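Local coordinates for protein Tube (Drosophila melanogaster, PDB 1D2Z) that recruits the kinase Pelle to the plasma membrane through its death domain and so relays Toll signalling in embryonic dorsoventral patterning, at residues K24-N29 / A117-A122; L35-P40 / Q69-I74; G52-P57 / L111-Q116; Q73-A78 / Q85-M90. All coordinates share one frame; numbering follows the deposited sequence.

Interaction 1. Residues K24-N29 / A117-A122; sequences KILDEN and AELFSA
I25 and L26, consecutive residues near the end of helix 16-27, close on the first turn of helix 120-130 without a hydrogen bond between them. A122 is met by both: its CB has the CG2 methyl of I25 on it at 4.0 Å and CD2 of L26 at 3.8 Å. In I25, CG2 stands anti to the backbone N, which carries this branch to the A122 backbone, 3.6 Å from CG2 to A122 N, and to the CB of S121. L119, the N-cap of helix 120-130, also closes the Schellman motif that ends helix 107-116, its N bonding to L114 O, with positive-phi E118 as C-prime residue; the contact thus fastens the turn between the last two helices of the death-domain bundle to the first. L35 and L114 back the leucines from inside the bundle. The L26-L119 contact is sparser: the side chains cross at about a right angle and touch through single methyls, CD2 of L26 and CD1 of L119, 3.9 Å apart. I25 stays partly exposed, and the edge beside it faces Pelle: S121 OG bonds to G71 O of the Pelle death domain, and N29 ND2 to N67 O of that same chain.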
loop_
_atom_site.group_PDB
_atom_site.type_symbol
_atom_site.label_atom_id
_atom_site.label_comp_id
_atom_site.label_asym_id
_atom_site.label_seq_id
_atom_site.Cartn_x
_atom_site.Cartn_y
_atom_site.Cartn_z
ATOM N N LYS B 24 -7.893 1.971 -7.734
ATOM C CA LYS B 24 -7.758 3.271 -7.077
ATOM C C LYS B 24 -6.770 3.221 -5.914
ATOM O O LYS B 24 -6.064 4.195 -5.636
ATOM C CB LYS B 24 -9.117 3.801 -6.610
ATOM C CG LYS B 24 -10.062 4.147 -7.763
ATOM C CD LYS B 24 -9.336 4.925 -8.877
ATOM C CE LYS B 24 -8.836 6.292 -8.415
ATOM N NZ LYS B 24 -7.867 6.867 -9.400
ATOM N N ILE B 25 -6.708 2.073 -5.254
ATOM C CA ILE B 25 -5.779 1.882 -4.148
ATOM C C ILE B 25 -4.355 1.860 -4.711
ATOM O O ILE B 25 -3.471 2.565 -4.220
ATOM C CB ILE B 25 -6.092 0.568 -3.399
ATOM C CG1 ILE B 25 -7.498 0.653 -2.794
ATOM C CG2 ILE B 25 -5.040 0.301 -2.317
ATOM C CD1 ILE B 25 -7.935 -0.586 -2.070
ATOM N N LEU B 26 -4.159 1.097 -5.783
ATOM C CA LEU B 26 -2.850 0.986 -6.422
ATOM C C LEU B 26 -2.412 2.263 -7.135
ATOM O O LEU B 26 -1.225 2.437 -7.413
ATOM C CB LEU B 26 -2.826 -0.197 -7.398
ATOM C CG LEU B 26 -2.851 -1.596 -6.775
ATOM C CD1 LEU B 26 -3.091 -2.652 -7.849
ATOM C CD2 LEU B 26 -1.543 -1.857 -6.037
ATOM N N ASP B 27 -3.368 3.136 -7.462
ATOM C CA ASP B 27 -3.041 4.398 -8.125
ATOM C C ASP B 27 -2.283 5.318 -7.176
ATOM O O ASP B 27 -1.452 6.111 -7.610
ATOM C CB ASP B 27 -4.299 5.113 -8.630
ATOM C CG ASP B 27 -4.826 4.529 -9.927
ATOM O OD1 ASP B 27 -4.018 4.002 -10.722
ATOM O OD2 ASP B 27 -6.050 4.609 -10.157
ATOM N N GLU B 28 -2.577 5.213 -5.881
ATOM C CA GLU B 28 -1.904 6.038 -4.883
ATOM C C GLU B 28 -0.411 5.734 -4.840
ATOM O O GLU B 28 -0.002 4.571 -4.829
ATOM C CB GLU B 28 -2.512 5.820 -3.496
ATOM C CG GLU B 28 -3.934 6.339 -3.356
ATOM C CD GLU B 28 -4.430 6.334 -1.917
ATOM O OE1 GLU B 28 -3.622 6.581 -0.988
ATOM O OE2 GLU B 28 -5.642 6.099 -1.720
ATOM N N ASN B 29 0.394 6.794 -4.864
ATOM C CA ASN B 29 1.851 6.689 -4.821
ATOM C C ASN B 29 2.386 5.836 -5.979
ATOM O O ASN B 29 3.472 5.259 -5.897
ATOM C CB ASN B 29 2.304 6.141 -3.455
ATOM C CG ASN B 29 1.797 6.987 -2.280
ATOM O OD1 ASN B 29 2.026 8.199 -2.229
ATOM N ND2 ASN B 29 1.103 6.347 -1.331
ATOM N N ALA B 117 5.604 -6.998 -2.505
ATOM C CA ALA B 117 5.952 -5.598 -2.756
ATOM C C ALA B 117 5.541 -4.656 -1.612
ATOM O O ALA B 117 5.666 -3.432 -1.728
ATOM C CB ALA B 117 5.327 -5.135 -4.072
ATOM N N GLU B 118 5.048 -5.237 -0.521
ATOM C CA GLU B 118 4.600 -4.492 0.660
ATOM C C GLU B 118 3.470 -3.497 0.394
ATOM O O GLU B 118 3.368 -2.458 1.057
ATOM C CB GLU B 118 5.776 -3.793 1.357
ATOM C CG GLU B 118 6.869 -4.759 1.811
ATOM C CD GLU B 118 7.852 -4.155 2.809
ATOM O OE1 GLU B 118 8.175 -2.949 2.715
ATOM O OE2 GLU B 118 8.314 -4.902 3.689
ATOM N N LEU B 119 2.624 -3.832 -0.578
ATOM C CA LEU B 119 1.469 -3.009 -0.945
ATOM C C LEU B 119 0.332 -3.512 -0.052
ATOM O O LEU B 119 -0.635 -4.125 -0.518
ATOM C CB LEU B 119 1.148 -3.207 -2.434
ATOM C CG LEU B 119 2.340 -2.954 -3.382
ATOM C CD1 LEU B 119 1.935 -3.186 -4.838
ATOM C CD2 LEU B 119 2.881 -1.530 -3.202
ATOM N N PHE B 120 0.472 -3.246 1.246
ATOM C CA PHE B 120 -0.488 -3.709 2.240
ATOM C C PHE B 120 -1.903 -3.173 2.175
ATOM O O PHE B 120 -2.840 -3.879 2.541
ATOM C CB PHE B 120 0.105 -3.603 3.646
ATOM C CG PHE B 120 1.199 -4.605 3.901
ATOM C CD1 PHE B 120 0.900 -5.960 4.007
ATOM C CD2 PHE B 120 2.526 -4.204 3.974
ATOM C CE1 PHE B 120 1.916 -6.907 4.177
ATOM C CE2 PHE B 120 3.548 -5.141 4.144
ATOM C CZ PHE B 120 3.242 -6.492 4.245
ATOM N N SER B 121 -2.079 -1.947 1.695
ATOM C CA SER B 121 -3.421 -1.383 1.567
ATOM C C SER B 121 -4.194 -2.195 0.531
ATOM O O SER B 121 -5.363 -2.534 0.727
ATOM C CB SER B 121 -3.357 0.073 1.127
ATOM O OG SER B 121 -3.702 0.927 2.192
ATOM N N ALA B 122 -3.521 -2.518 -0.569
ATOM C CA ALA B 122 -4.123 -3.306 -1.635
ATOM C C ALA B 122 -4.287 -4.749 -1.180
ATOM O O ALA B 122 -5.339 -5.361 -1.399
ATOM C CB ALA B 122 -3.262 -3.238 -2.899
#

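Interaction 2. Residues L35-P40 / Q69-I74; sequences LMSIIP and QDVFQI
M36 and V71 pass each other in opposite directions, the thioether chain of M36 lying beside the CG2 branch of the valine. CG of M36 is anti to its backbone N (chi1 -172°) and the chain runs extended beyond it, so that its successive atoms meet different parts of helix 68-80. CG and SD both lie against V71 CG2, SD at 3.9 Å. The terminal CE reaches farther, to the backbone carbonyl of D70 at 3.6 Å from its O and to the CB of the same residue at 3.9 Å. I74 contributes a looser contact, its CG1 4.4 Å from SD. V71 presents CG2, which is anti to its carbonyl carbon, and S37 OG approaches this methyl at 4.2 Å while its hydrogen bond goes to R33 O. The carboxylate of D70 is likewise engaged away from the methionine, OD2 bonding to T67 N. An alanine in place of M36 would probably open a gap beside V71 and leave the D70 carbonyl without its apolar neighbour. The contact packs helix 31-38 against the start of helix 68-80; M91 of helix 87-96 and Y66 of the preceding loop also touch M36, and W32, earlier on helix 31-38, continues the packing onto V71 and I74.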
loop_
_atom_site.group_PDB
_atom_site.type_symbol
_atom_site.label_atom_id
_atom_site.label_comp_id
_atom_site.label_asym_id
_atom_site.label_seq_id
_atom_site.Cartn_x
_atom_site.Cartn_y
_atom_site.Cartn_z
ATOM N N LEU B 35 4.036 -3.229 -8.349
ATOM C CA LEU B 35 3.448 -4.548 -8.572
ATOM C C LEU B 35 3.821 -5.069 -9.962
ATOM O O LEU B 35 4.315 -6.187 -10.101
ATOM C CB LEU B 35 1.919 -4.489 -8.438
ATOM C CG LEU B 35 1.104 -5.704 -8.910
ATOM C CD1 LEU B 35 1.456 -6.949 -8.107
ATOM C CD2 LEU B 35 -0.381 -5.399 -8.792
ATOM N N MET B 36 3.614 -4.233 -10.976
ATOM C CA MET B 36 3.890 -4.616 -12.359
ATOM C C MET B 36 5.324 -5.058 -12.587
ATOM O O MET B 36 5.572 -6.027 -13.308
ATOM C CB MET B 36 3.544 -3.475 -13.314
ATOM C CG MET B 36 3.617 -3.851 -14.790
ATOM S SD MET B 36 2.918 -2.587 -15.856
ATOM C CE MET B 36 3.149 -3.353 -17.474
ATOM N N SER B 37 6.252 -4.379 -11.919
ATOM C CA SER B 37 7.677 -4.661 -12.041
ATOM C C SER B 37 8.133 -5.990 -11.465
ATOM O O SER B 37 9.152 -6.526 -11.894
ATOM C CB SER B 37 8.487 -3.530 -11.401
ATOM O OG SER B 37 8.320 -2.324 -12.128
ATOM N N ILE B 38 7.401 -6.516 -10.485
ATOM C CA ILE B 38 7.796 -7.776 -9.867
ATOM C C ILE B 38 7.022 -9.019 -10.296
ATOM O O ILE B 38 7.278 -10.106 -9.786
ATOM C CB ILE B 38 7.806 -7.686 -8.325
ATOM C CG1 ILE B 38 6.384 -7.546 -7.780
ATOM C CG2 ILE B 38 8.675 -6.502 -7.881
ATOM C CD1 ILE B 38 6.251 -7.964 -6.320
ATOM N N ILE B 39 6.094 -8.868 -11.240
ATOM C CA ILE B 39 5.311 -10.010 -11.724
ATOM C C ILE B 39 6.264 -10.998 -12.390
ATOM O O ILE B 39 6.854 -10.693 -13.424
ATOM C CB ILE B 39 4.233 -9.565 -12.730
ATOM C CG1 ILE B 39 3.151 -8.751 -12.013
ATOM C CG2 ILE B 39 3.622 -10.772 -13.432
ATOM C CD1 ILE B 39 2.229 -7.996 -12.948
ATOM N N PRO B 40 6.450 -12.182 -11.781
ATOM C CA PRO B 40 7.341 -13.216 -12.315
ATOM C C PRO B 40 6.862 -13.726 -13.666
ATOM O O PRO B 40 5.662 -13.754 -13.952
ATOM C CB PRO B 40 7.263 -14.318 -11.253
ATOM C CG PRO B 40 6.883 -13.572 -9.998
ATOM C CD PRO B 40 5.841 -12.633 -10.519
ATOM N N GLN B 69 9.997 -0.756 -19.639
ATOM C CA GLN B 69 9.458 -0.253 -20.896
ATOM C C GLN B 69 7.965 -0.536 -21.029
ATOM O O GLN B 69 7.214 0.290 -21.556
ATOM C CB GLN B 69 10.216 -0.862 -22.080
ATOM C CG GLN B 69 11.731 -0.675 -22.005
ATOM C CD GLN B 69 12.436 -0.987 -23.314
ATOM O OE1 GLN B 69 12.056 -1.910 -24.039
ATOM N NE2 GLN B 69 13.468 -0.209 -23.628
ATOM N N ASP B 70 7.539 -1.711 -20.568
ATOM C CA ASP B 70 6.126 -2.084 -20.626
ATOM C C ASP B 70 5.340 -1.189 -19.675
ATOM O O ASP B 70 4.171 -0.879 -19.916
ATOM C CB ASP B 70 5.936 -3.555 -20.246
ATOM C CG ASP B 70 6.603 -4.501 -21.225
ATOM O OD1 ASP B 70 6.087 -4.648 -22.355
ATOM O OD2 ASP B 70 7.641 -5.095 -20.862
ATOM N N VAL B 71 6.006 -0.761 -18.606
ATOM C CA VAL B 71 5.406 0.120 -17.611
ATOM C C VAL B 71 5.142 1.502 -18.218
ATOM O O VAL B 71 4.119 2.126 -17.931
ATOM C CB VAL B 71 6.323 0.253 -16.371
ATOM C CG1 VAL B 71 5.712 1.197 -15.351
ATOM C CG2 VAL B 71 6.554 -1.117 -15.739
ATOM N N PHE B 72 6.045 1.951 -19.091
ATOM C CA PHE B 72 5.923 3.250 -19.751
ATOM C C PHE B 72 4.690 3.367 -20.644
ATOM O O PHE B 72 4.036 4.409 -20.658
ATOM C CB PHE B 72 7.182 3.561 -20.571
ATOM C CG PHE B 72 7.065 4.804 -21.428
ATOM C CD1 PHE B 72 7.242 6.071 -20.875
ATOM C CD2 PHE B 72 6.776 4.703 -22.790
ATOM C CE1 PHE B 72 7.133 7.218 -21.665
ATOM C CE2 PHE B 72 6.665 5.845 -23.588
ATOM C CZ PHE B 72 6.843 7.103 -23.025
ATOM N N GLN B 73 4.395 2.317 -21.407
ATOM C CA GLN B 73 3.242 2.324 -22.305
ATOM C C GLN B 73 1.963 2.687 -21.564
ATOM O O GLN B 73 1.081 3.347 -22.121
ATOM C CB GLN B 73 3.078 0.972 -22.997
ATOM C CG GLN B 73 4.260 0.574 -23.861
ATOM C CD GLN B 73 4.005 -0.696 -24.649
ATOM O OE1 GLN B 73 4.256 -0.748 -25.852
ATOM N NE2 GLN B 73 3.503 -1.727 -23.975
ATOM N N ILE B 74 1.873 2.256 -20.308
ATOM C CA ILE B 74 0.717 2.553 -19.468
ATOM C C ILE B 74 0.757 4.045 -19.134
ATOM O O ILE B 74 -0.249 4.744 -19.266
ATOM C CB ILE B 74 0.733 1.724 -18.149
ATOM C CG1 ILE B 74 0.732 0.221 -18.453
ATOM C CG2 ILE B 74 -0.473 2.083 -17.287
ATOM C CD1 ILE B 74 -0.531 -0.276 -19.136
#

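Interaction 3. Residues G52-P57 / L111-Q116; sequences GCLNFP and LQLLVQ
The loop leading into helix 56-59 of the death domain packs against helix 107-116, where L54 and F56 meet Q112, L113 and Q116. The extended chain of Q112 brings OE1 to the loop backbone: L54 N donates to it at 3.0 Å, with an N-H...O angle of 156° and the nitrogen tilted 32° from the carbonyl plane. A water donates to the same OE1 at 2.7 Å and also to L54 O, so it bridges the glutamine to the loop. The other end of this amide is held too, since Q112 NE2 bonds to C48 O and G108 O, which fixes the rotation of the group. CD1 of L54 meets CD2 of L113 at 4.0 Å, the two side chains crossing at about a right angle.

Q116 bends at its second torsion and lays its amide over one face of the F56 ring, the planes 12° apart. Its CG sits over the ring centre in a CH-pi contact at 3.6 Å, while NE2 lies 3.4 Å from F56 CD2. CD2 of L113 approaches the ring obliquely. I38 of helix 31-38 touches both F56 and Q116, and P40 and L35 touch L113, placing the loop and helix 107-116 beside the end of helix 31-38.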
loop_
_atom_site.group_PDB
_atom_site.type_symbol
_atom_site.label_atom_id
_atom_site.label_comp_id
_atom_site.label_asym_id
_atom_site.label_seq_id
_atom_site.Cartn_x
_atom_site.Cartn_y
_atom_site.Cartn_z
ATOM N N GLY B 52 0.786 -19.368 0.346
ATOM C CA GLY B 52 2.166 -19.797 0.493
ATOM C C GLY B 52 2.651 -20.676 -0.645
ATOM O O GLY B 52 3.681 -21.347 -0.522
ATOM N N CYS B 53 1.910 -20.681 -1.751
ATOM C CA CYS B 53 2.273 -21.482 -2.911
ATOM C C CYS B 53 3.121 -20.726 -3.923
ATOM O O CYS B 53 3.672 -21.330 -4.843
ATOM C CB CYS B 53 1.027 -22.048 -3.596
ATOM S SG CYS B 53 0.190 -23.334 -2.646
ATOM N N LEU B 54 3.203 -19.407 -3.779
ATOM C CA LEU B 54 4.010 -18.612 -4.698
ATOM C C LEU B 54 5.353 -18.279 -4.059
ATOM O O LEU B 54 5.465 -17.330 -3.285
ATOM C CB LEU B 54 3.277 -17.326 -5.114
ATOM C CG LEU B 54 3.715 -16.595 -6.397
ATOM C CD1 LEU B 54 2.736 -15.478 -6.698
ATOM C CD2 LEU B 54 5.121 -16.032 -6.285
ATOM N N ASN B 55 6.359 -19.098 -4.351
ATOM C CA ASN B 55 7.709 -18.876 -3.836
ATOM C C ASN B 55 8.316 -17.839 -4.778
ATOM O O ASN B 55 8.740 -18.179 -5.881
ATOM C CB ASN B 55 8.516 -20.177 -3.895
ATOM C CG ASN B 55 9.859 -20.071 -3.181
ATOM O OD1 ASN B 55 10.590 -19.094 -3.337
ATOM N ND2 ASN B 55 10.186 -21.088 -2.398
ATOM N N PHE B 56 8.318 -16.579 -4.352
ATOM C CA PHE B 56 8.836 -15.480 -5.166
ATOM C C PHE B 56 10.279 -15.669 -5.645
ATOM O O PHE B 56 10.569 -15.468 -6.824
ATOM C CB PHE B 56 8.679 -14.144 -4.432
ATOM C CG PHE B 56 9.057 -12.952 -5.259
ATOM C CD1 PHE B 56 8.226 -12.510 -6.281
ATOM C CD2 PHE B 56 10.245 -12.266 -5.017
ATOM C CE1 PHE B 56 8.570 -11.408 -7.048
ATOM C CE2 PHE B 56 10.594 -11.161 -5.779
ATOM C CZ PHE B 56 9.756 -10.731 -6.796
ATOM N N PRO B 57 11.210 -16.007 -4.730
ATOM C CA PRO B 57 12.607 -16.207 -5.131
ATOM C C PRO B 57 12.749 -17.311 -6.184
ATOM O O PRO B 57 13.510 -17.170 -7.133
ATOM C CB PRO B 57 13.282 -16.591 -3.815
ATOM C CG PRO B 57 12.505 -15.801 -2.817
ATOM C CD PRO B 57 11.088 -16.057 -3.260
ATOM N N LEU B 111 -2.604 -11.455 -4.613
ATOM C CA LEU B 111 -2.437 -11.242 -3.178
ATOM C C LEU B 111 -0.996 -11.453 -2.725
ATOM O O LEU B 111 -0.431 -10.606 -2.042
ATOM C CB LEU B 111 -3.374 -12.151 -2.374
ATOM C CG LEU B 111 -3.185 -12.102 -0.849
ATOM C CD1 LEU B 111 -3.436 -10.692 -0.349
ATOM C CD2 LEU B 111 -4.115 -13.091 -0.145
ATOM N N GLN B 112 -0.403 -12.573 -3.124
ATOM C CA GLN B 112 0.971 -12.878 -2.741
ATOM C C GLN B 112 1.985 -11.897 -3.330
ATOM O O GLN B 112 2.964 -11.550 -2.670
ATOM C CB GLN B 112 1.310 -14.324 -3.092
ATOM C CG GLN B 112 0.590 -15.308 -2.191
ATOM C CD GLN B 112 0.761 -16.743 -2.630
ATOM O OE1 GLN B 112 1.638 -17.455 -2.140
ATOM N NE2 GLN B 112 -0.092 -17.184 -3.547
ATOM N N LEU B 113 1.746 -11.435 -4.557
ATOM C CA LEU B 113 2.644 -10.453 -5.173
ATOM C C LEU B 113 2.489 -9.099 -4.467
ATOM O O LEU B 113 3.470 -8.391 -4.269
ATOM C CB LEU B 113 2.391 -10.319 -6.679
ATOM C CG LEU B 113 2.807 -11.525 -7.539
ATOM C CD1 LEU B 113 2.499 -11.257 -8.998
ATOM C CD2 LEU B 113 4.299 -11.812 -7.366
ATOM N N LEU B 114 1.267 -8.765 -4.048
ATOM C CA LEU B 114 1.026 -7.503 -3.342
ATOM C C LEU B 114 1.809 -7.499 -2.028
ATOM O O LEU B 114 2.430 -6.498 -1.663
ATOM C CB LEU B 114 -0.467 -7.306 -3.063
ATOM C CG LEU B 114 -1.377 -7.053 -4.270
ATOM C CD1 LEU B 114 -2.837 -7.065 -3.819
ATOM C CD2 LEU B 114 -1.029 -5.721 -4.913
ATOM N N VAL B 115 1.813 -8.647 -1.355
ATOM C CA VAL B 115 2.523 -8.814 -0.089
ATOM C C VAL B 115 4.036 -8.692 -0.302
ATOM O O VAL B 115 4.718 -8.022 0.468
ATOM C CB VAL B 115 2.183 -10.184 0.556
ATOM C CG1 VAL B 115 3.051 -10.436 1.802
ATOM C CG2 VAL B 115 0.699 -10.228 0.926
ATOM N N GLN B 116 4.548 -9.323 -1.361
ATOM C CA GLN B 116 5.975 -9.271 -1.692
ATOM C C GLN B 116 6.455 -7.830 -1.910
ATOM O O GLN B 116 7.581 -7.482 -1.546
ATOM C CB GLN B 116 6.262 -10.111 -2.947
ATOM C CG GLN B 116 7.686 -9.961 -3.510
ATOM C CD GLN B 116 8.759 -10.488 -2.569
ATOM O OE1 GLN B 116 8.527 -11.424 -1.792
ATOM N NE2 GLN B 116 9.949 -9.902 -2.648
HETATM O O HOH W 1 3.694 -16.709 -0.588
#

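Interaction 4. Residues Q73-A78 / Q85-M90; sequences QIDEAA and QSKSQM
K87, in the first turn of helix 87-96, stretches across helix 68-80 from I74 to D75. Its CB starts 4.0 Å from CG2 of I74, the two side chains sliding past each other in opposite directions. K87 CG then lies 3.6 Å from A78 CB, and the chain stays extended from there (chi2 -180°, chi3 175°). It crosses the aspartate side chain at about a right angle, CD 3.5 Å from D75 OD1, with CE also against the A78 methyl. At the tip NZ forms a salt bridge with D75 OD1 at 2.8 Å, using the anti lone pair of that oxygen. R33 makes a second salt bridge to OD1, so two positive groups share one carboxylate oxygen and would be expected to favour its ionised form; NZ also has a weak hydrogen bond to N79 OD1. A leucine in place of K87 would probably leave D75 without one of its two cationic partners.

M90, one turn on, completes the apolar part. CB packs on CG2 of I74, SD lies 3.9 Å from the A78 methyl, and the chain bends at chi3 (45°) to bring CE to CB of A77 at 3.6 Å. The I74 CG2 methyl in turn sits 3.3 Å from K87 O. S86 caps the incoming helix, its OG accepting from Q89 N at 3.1 Å. Small alanines on one helix meet long side chains on the other, in two consecutive helices of the six-helix death-domain bundle packed across a short connection.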
loop_
_atom_site.group_PDB
_atom_site.type_symbol
_atom_site.label_atom_id
_atom_site.label_comp_id
_atom_site.label_asym_id
_atom_site.label_seq_id
_atom_site.Cartn_x
_atom_site.Cartn_y
_atom_site.Cartn_z
ATOM N N GLN B 73 4.395 2.317 -21.407
ATOM C CA GLN B 73 3.242 2.324 -22.305
ATOM C C GLN B 73 1.963 2.687 -21.564
ATOM O O GLN B 73 1.081 3.347 -22.121
ATOM C CB GLN B 73 3.078 0.972 -22.997
ATOM C CG GLN B 73 4.260 0.574 -23.861
ATOM C CD GLN B 73 4.005 -0.696 -24.649
ATOM O OE1 GLN B 73 4.256 -0.748 -25.852
ATOM N NE2 GLN B 73 3.503 -1.727 -23.975
ATOM N N ILE B 74 1.873 2.256 -20.308
ATOM C CA ILE B 74 0.717 2.553 -19.468
ATOM C C ILE B 74 0.757 4.045 -19.134
ATOM O O ILE B 74 -0.249 4.744 -19.266
ATOM C CB ILE B 74 0.733 1.724 -18.149
ATOM C CG1 ILE B 74 0.732 0.221 -18.453
ATOM C CG2 ILE B 74 -0.473 2.083 -17.287
ATOM C CD1 ILE B 74 -0.531 -0.276 -19.136
ATOM N N ASP B 75 1.921 4.527 -18.702
ATOM C CA ASP B 75 2.087 5.942 -18.371
ATOM C C ASP B 75 1.768 6.812 -19.589
ATOM O O ASP B 75 0.956 7.734 -19.506
ATOM C CB ASP B 75 3.516 6.230 -17.897
ATOM C CG ASP B 75 3.756 5.807 -16.457
ATOM O OD1 ASP B 75 3.152 6.417 -15.547
ATOM O OD2 ASP B 75 4.558 4.875 -16.233
ATOM N N GLU B 76 2.384 6.474 -20.720
ATOM C CA GLU B 76 2.197 7.196 -21.978
ATOM C C GLU B 76 0.729 7.350 -22.357
ATOM O O GLU B 76 0.223 8.470 -22.459
ATOM C CB GLU B 76 2.930 6.475 -23.113
ATOM C CG GLU B 76 2.699 7.088 -24.494
ATOM C CD GLU B 76 3.045 6.137 -25.624
ATOM O OE1 GLU B 76 2.249 5.208 -25.886
ATOM O OE2 GLU B 76 4.109 6.318 -26.253
ATOM N N ALA B 77 0.055 6.220 -22.562
ATOM C CA ALA B 77 -1.351 6.210 -22.948
ATOM C C ALA B 77 -2.241 6.983 -21.985
ATOM O O ALA B 77 -3.099 7.758 -22.413
ATOM C CB ALA B 77 -1.848 4.778 -23.094
ATOM N N ALA B 78 -2.019 6.790 -20.689
ATOM C CA ALA B 78 -2.816 7.466 -19.673
ATOM C C ALA B 78 -2.559 8.967 -19.626
ATOM O O ALA B 78 -3.470 9.746 -19.343
ATOM C CB ALA B 78 -2.571 6.844 -18.308
ATOM N N GLN B 85 -7.472 9.665 -14.958
ATOM C CA GLN B 85 -7.429 8.338 -15.579
ATOM C C GLN B 85 -6.586 7.375 -14.744
ATOM O O GLN B 85 -5.419 7.643 -14.464
ATOM C CB GLN B 85 -6.859 8.420 -16.997
ATOM C CG GLN B 85 -7.121 7.178 -17.850
ATOM C CD GLN B 85 -8.582 7.034 -18.260
ATOM O OE1 GLN B 85 -9.114 5.924 -18.328
ATOM N NE2 GLN B 85 -9.233 8.157 -18.548
ATOM N N SER B 86 -7.183 6.244 -14.375
ATOM C CA SER B 86 -6.507 5.234 -13.565
ATOM C C SER B 86 -5.475 4.389 -14.314
ATOM O O SER B 86 -5.826 3.551 -15.142
ATOM C CB SER B 86 -7.539 4.313 -12.907
ATOM O OG SER B 86 -6.905 3.214 -12.264
ATOM N N LYS B 87 -4.200 4.593 -13.994
ATOM C CA LYS B 87 -3.127 3.828 -14.626
ATOM C C LYS B 87 -3.123 2.368 -14.156
ATOM O O LYS B 87 -2.754 1.471 -14.916
ATOM C CB LYS B 87 -1.773 4.488 -14.362
ATOM C CG LYS B 87 -1.632 5.870 -15.009
ATOM C CD LYS B 87 -0.268 6.501 -14.739
ATOM C CE LYS B 87 -0.115 7.813 -15.501
ATOM N NZ LYS B 87 1.213 8.459 -15.287
ATOM N N SER B 88 -3.544 2.139 -12.908
ATOM C CA SER B 88 -3.614 0.790 -12.338
ATOM C C SER B 88 -4.652 -0.029 -13.093
ATOM O O SER B 88 -4.467 -1.221 -13.317
ATOM C CB SER B 88 -3.999 0.833 -10.854
ATOM O OG SER B 88 -3.007 1.471 -10.063
ATOM N N GLN B 89 -5.757 0.618 -13.452
ATOM C CA GLN B 89 -6.834 -0.034 -14.194
ATOM C C GLN B 89 -6.290 -0.520 -15.538
ATOM O O GLN B 89 -6.514 -1.667 -15.935
ATOM C CB GLN B 89 -7.983 0.951 -14.406
ATOM C CG GLN B 89 -9.191 0.399 -15.142
ATOM C CD GLN B 89 -10.371 1.350 -15.087
ATOM O OE1 GLN B 89 -11.429 1.012 -14.555
ATOM N NE2 GLN B 89 -10.190 2.552 -15.624
ATOM N N MET B 90 -5.538 0.344 -16.217
ATOM C CA MET B 90 -4.948 -0.019 -17.502
ATOM C C MET B 90 -3.931 -1.137 -17.322
ATOM O O MET B 90 -3.846 -2.042 -18.151
ATOM C CB MET B 90 -4.291 1.191 -18.163
ATOM C CG MET B 90 -5.285 2.222 -18.672
ATOM S SD MET B 90 -4.484 3.661 -19.404
ATOM C CE MET B 90 -3.254 2.875 -20.381
#

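From the N terminus, the first contact partner is the end of helix 16-27, which meets the start of helix 120-130; interaction 1 therefore closes the longest loop, and the other three contacts all lie within it. Next, helix 31-38 reaches forward to helix 68-80 in interaction 2, while the loop at 52-57 is held by helix 107-116 in interaction 3, so these two cross. Interaction 4 joins helices 68-80 and 87-96 over a short connection inside the span of interaction 3, and begins where interaction 2 ends, sharing Q73 and I74. L35 touches L26 and L119, linking interactions 1 and 2, and D27 bonds to S86 and S88, tying interaction 1 to interaction 4.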